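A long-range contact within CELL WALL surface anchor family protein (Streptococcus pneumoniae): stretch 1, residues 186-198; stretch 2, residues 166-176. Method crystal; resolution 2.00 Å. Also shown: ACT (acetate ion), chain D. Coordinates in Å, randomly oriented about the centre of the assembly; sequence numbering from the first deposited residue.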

# COMPACT_ATOMS: atom_id res chain seq x y z
N TYR A 186 12.42 0.79 -1.62
CA TYR A 186 12.52 0.69 -3.07
C TYR A 186 11.79 1.84 -3.84
O TYR A 186 12.12 2.11 -4.99
CB TYR A 186 11.95 -0.65 -3.52
CG TYR A 186 12.83 -1.86 -3.14
CD1 TYR A 186 14.17 -1.72 -2.83
CD2 TYR A 186 12.28 -3.15 -3.10
CE1 TYR A 186 14.95 -2.80 -2.52
CE2 TYR A 186 13.06 -4.25 -2.80
CZ TYR A 186 14.39 -4.08 -2.50
OH TYR A 186 15.18 -5.17 -2.19
N PHE A 187 10.81 2.47 -3.20
CA PHE A 187 10.13 3.64 -3.77
C PHE A 187 10.81 4.97 -3.40
O PHE A 187 10.32 6.04 -3.76
CB PHE A 187 8.68 3.68 -3.29
CG PHE A 187 7.89 2.51 -3.72
CD1 PHE A 187 7.61 2.30 -5.07
CD2 PHE A 187 7.42 1.60 -2.78
CE1 PHE A 187 6.88 1.20 -5.48
CE2 PHE A 187 6.67 0.51 -3.18
CZ PHE A 187 6.41 0.29 -4.53
N ASN A 188 11.88 4.87 -2.62
CA ASN A 188 12.71 6.01 -2.19
C ASN A 188 11.98 7.31 -1.86
O ASN A 188 12.39 8.38 -2.35
CB ASN A 188 13.78 6.30 -3.22
CG ASN A 188 14.94 7.12 -2.63
OD1 ASN A 188 15.01 7.32 -1.42
ND2 ASN A 188 15.85 7.58 -3.50
N GLY A 189 10.94 7.22 -1.03
CA GLY A 189 10.16 8.37 -0.57
C GLY A 189 9.52 9.23 -1.65
O GLY A 189 8.95 10.27 -1.34
N GLY A 190 9.58 8.78 -2.91
CA GLY A 190 9.26 9.63 -4.06
C GLY A 190 7.80 9.83 -4.42
O GLY A 190 7.24 10.91 -4.24
N GLY A 191 7.18 8.78 -4.96
CA GLY A 191 5.79 8.83 -5.39
C GLY A 191 4.76 8.94 -4.29
O GLY A 191 3.84 8.10 -4.18
N LYS A 192 4.86 9.99 -3.48
CA LYS A 192 3.87 10.24 -2.42
C LYS A 192 2.48 10.59 -2.98
O LYS A 192 2.39 11.32 -3.96
CB LYS A 192 4.38 11.37 -1.55
CG LYS A 192 3.60 11.56 -0.29
CD LYS A 192 4.41 12.38 0.73
CE LYS A 192 5.75 11.71 1.00
NZ LYS A 192 6.28 11.93 2.39
N VAL A 193 1.41 10.06 -2.37
CA VAL A 193 0.04 10.45 -2.74
C VAL A 193 -0.40 11.55 -1.78
O VAL A 193 -0.38 11.36 -0.55
CB VAL A 193 -0.93 9.26 -2.64
CG1 VAL A 193 -2.39 9.71 -2.94
CG2 VAL A 193 -0.46 8.11 -3.60
N VAL A 194 -0.77 12.70 -2.34
CA VAL A 194 -1.22 13.84 -1.57
C VAL A 194 -2.62 14.20 -2.05
O VAL A 194 -2.81 14.53 -3.22
CB VAL A 194 -0.30 15.03 -1.78
CG1 VAL A 194 -0.83 16.27 -1.04
CG2 VAL A 194 1.10 14.69 -1.28
N GLU A 195 -3.59 14.12 -1.15
CA GLU A 195 -4.96 14.50 -1.45
C GLU A 195 -5.32 15.74 -0.62
O GLU A 195 -5.12 15.76 0.59
CB GLU A 195 -5.88 13.33 -1.13
CG GLU A 195 -7.28 13.41 -1.68
CD GLU A 195 -7.43 12.68 -2.99
OE1 GLU A 195 -7.39 13.36 -4.04
OE2 GLU A 195 -7.57 11.42 -2.98
N SER A 196 -5.66 16.83 -1.27
CA SER A 196 -6.27 18.00 -0.58
C SER A 196 -7.77 17.86 -0.16
O SER A 196 -8.47 16.90 -0.60
CB SER A 196 -6.11 19.20 -1.47
OG SER A 196 -4.85 19.70 -1.14
N SER A 197 -8.30 18.81 0.63
CA SER A 197 -7.73 20.14 0.85
C SER A 197 -7.48 20.52 2.35
O SER A 197 -8.36 20.25 3.19
CB SER A 197 -8.68 21.16 0.17
OG SER A 197 -8.23 22.50 0.31
N THR A 198 -6.29 21.09 2.66
CA THR A 198 -6.08 21.91 3.88
C THR A 198 -7.41 22.65 4.17
O THR A 198 -7.46 23.71 4.85
CB THR A 198 -4.86 22.95 3.73
C ACT D . -2.83 16.13 5.17
O ACT D . -3.39 17.05 5.81
OXT ACT D . -2.51 15.11 5.84
CH3 ACT D . -2.55 16.25 3.69
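Stretch 2, residues 166-176: TDTSFTFTPYA

Stretch 2 lies alongside stretch 1 as an antiparallel partner, held first by backbone hydrogen bonds between strand 170-172 and strand 193-195. Val193 and Phe172 form a hydrogen-bonded pair, with Phe172 N to Val193 O at 2.8 Å and Val193 N to Phe172 O at 2.8 Å. Two residues along, Glu195 and Phe170 repeat the pattern: Glu195 N reaches Phe170 O at 2.9 Å and nearly straight, whereas Phe170 N to Glu195 O is longer, at 3.2 Å. Between them, Val194 faces Thr171 as a non-hydrogen-bonded pair, their CA atoms 4.4 Å apart. The N-to-C directions of the two strands differ by 174°, and their axes approach to 4.7 Å. All six strand residues have extended backbones, and the close pairing also brings Thr171 CA to 3.0 Å from Val193 O, a CA-H...O contact.

A fifth backbone bond, Tyr186 N to Ala176 O at 2.8 Å, fastens the far end of stretch 2. Between this bond and the strand pair, stretch 1 loops out through Asn188, Gly189 and Gly190, and the turn is braced internally by Gly190 N to Phe187 O at 3.0 Å and Lys192 N to Gly190 O at 2.7 Å. Gly189 has positive phi, a conformation that favours glycine.

Side chains alternate across the paired strands. Val193, Glu195, Phe170 and Phe172 share one face; there the Phe170 ring turns back toward stretch 1, so that Glu195 CB lies over its face, 3.7 Å from the ring centroid, and Val193 CG1 comes to 3.8 Å from Phe170 CE1. Val193 CB and Phe172 CB are 4.3 Å apart, but the Phe172 ring leads away. On the other face, Val194 CG2 meets Thr171 CG2 at 4.1 Å.

Beyond the strand, Lys192 runs beside Thr173, its CE 3.1 Å from Thr173 OG1, and Gly191 O approaches Pro174 CD at 3.5 Å. The buried Phe187 ring packs on Pro174 and Ala176, with CD2 3.8 Å from Pro174 CB and CE2 3.5 Å from Ala176 CB. Tyr186 CB adds a looser contact with Ala176 CB at 4.3 Å.

At the opposite end, Ser169 CB sits 3.1 Å from Glu195 O, and Ser169 N bonds to Asp167 OD1 at 3.2 Å within stretch 2. Ser197, preceded by a cis peptide bond, brings its O to 3.1 Å from Asp167 OD1; both are acceptors, so no hydrogen bond joins them. An acetate ion lies nearby, its O 3.0 Å from Ser169 OG and its CH3 3.4 Å from Thr171 CG2. Together the stretches bury 885 Å².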

# COMPACT_ATOMS: atom_id res chain seq x y z
N THR A 166 -15.42 17.98 6.92
CA THR A 166 -14.99 18.49 5.62
C THR A 166 -13.53 18.19 5.24
O THR A 166 -13.23 17.92 4.09
CB THR A 166 -15.19 20.02 5.64
OG1 THR A 166 -16.57 20.30 5.36
CG2 THR A 166 -14.30 20.71 4.64
N ASP A 167 -12.62 18.26 6.19
CA ASP A 167 -11.21 18.10 5.87
C ASP A 167 -10.83 16.62 5.80
O ASP A 167 -10.39 16.02 6.79
CB ASP A 167 -10.31 18.88 6.86
CG ASP A 167 -8.82 18.65 6.58
OD1 ASP A 167 -8.51 18.17 5.46
OD2 ASP A 167 -7.97 18.92 7.46
N THR A 168 -10.99 16.02 4.62
CA THR A 168 -10.67 14.63 4.42
C THR A 168 -9.35 14.48 3.65
O THR A 168 -9.14 13.47 2.97
CB THR A 168 -11.76 13.92 3.60
OG1 THR A 168 -12.03 14.68 2.42
CG2 THR A 168 -13.06 13.83 4.42
N SER A 169 -8.46 15.46 3.78
CA SER A 169 -7.15 15.36 3.15
C SER A 169 -6.31 14.22 3.76
O SER A 169 -6.57 13.78 4.89
CB SER A 169 -6.41 16.69 3.24
OG SER A 169 -6.12 17.06 4.58
N PHE A 170 -5.31 13.74 3.03
CA PHE A 170 -4.40 12.75 3.57
C PHE A 170 -3.14 12.77 2.71
O PHE A 170 -3.14 13.32 1.59
CB PHE A 170 -5.05 11.34 3.58
CG PHE A 170 -5.29 10.78 2.21
CD1 PHE A 170 -4.29 10.09 1.53
CD2 PHE A 170 -6.53 10.95 1.59
CE1 PHE A 170 -4.52 9.61 0.24
CE2 PHE A 170 -6.76 10.48 0.30
CZ PHE A 170 -5.77 9.81 -0.37
N THR A 171 -2.06 12.20 3.22
CA THR A 171 -0.94 11.87 2.35
C THR A 171 -0.56 10.42 2.65
O THR A 171 -0.62 9.99 3.80
CB THR A 171 0.30 12.76 2.57
OG1 THR A 171 0.95 12.35 3.76
CG2 THR A 171 -0.06 14.24 2.65
N PHE A 172 -0.17 9.68 1.62
CA PHE A 172 0.26 8.30 1.79
C PHE A 172 1.64 8.14 1.13
O PHE A 172 1.85 8.60 -0.00
CB PHE A 172 -0.77 7.35 1.18
CG PHE A 172 -0.34 5.91 1.21
CD1 PHE A 172 -0.52 5.15 2.36
CD2 PHE A 172 0.28 5.33 0.11
CE1 PHE A 172 -0.10 3.86 2.41
CE2 PHE A 172 0.69 4.02 0.16
CZ PHE A 172 0.51 3.28 1.32
N THR A 173 2.56 7.49 1.85
CA THR A 173 3.91 7.26 1.36
C THR A 173 4.15 5.75 1.18
O THR A 173 4.17 4.99 2.15
CB THR A 173 4.96 7.83 2.33
OG1 THR A 173 4.70 9.22 2.54
CG2 THR A 173 6.39 7.66 1.77
N PRO A 174 4.29 5.31 -0.06
CA PRO A 174 4.50 3.87 -0.30
C PRO A 174 5.85 3.40 0.18
O PRO A 174 6.79 4.18 0.30
CB PRO A 174 4.39 3.74 -1.82
CG PRO A 174 4.80 5.07 -2.33
CD PRO A 174 4.25 6.07 -1.32
N TYR A 175 5.95 2.10 0.44
CA TYR A 175 7.15 1.53 0.98
C TYR A 175 7.25 0.08 0.50
O TYR A 175 6.27 -0.65 0.48
CB TYR A 175 7.11 1.58 2.50
CG TYR A 175 8.32 0.95 3.17
CD1 TYR A 175 9.42 1.71 3.55
CD2 TYR A 175 8.35 -0.41 3.42
CE1 TYR A 175 10.54 1.10 4.17
CE2 TYR A 175 9.44 -1.01 4.03
CZ TYR A 175 10.53 -0.27 4.40
OH TYR A 175 11.59 -0.93 5.01
N ALA A 176 8.45 -0.34 0.13
CA ALA A 176 8.72 -1.73 -0.12
C ALA A 176 10.18 -1.93 0.18
O ALA A 176 11.00 -1.07 -0.15
CB ALA A 176 8.41 -2.08 -1.56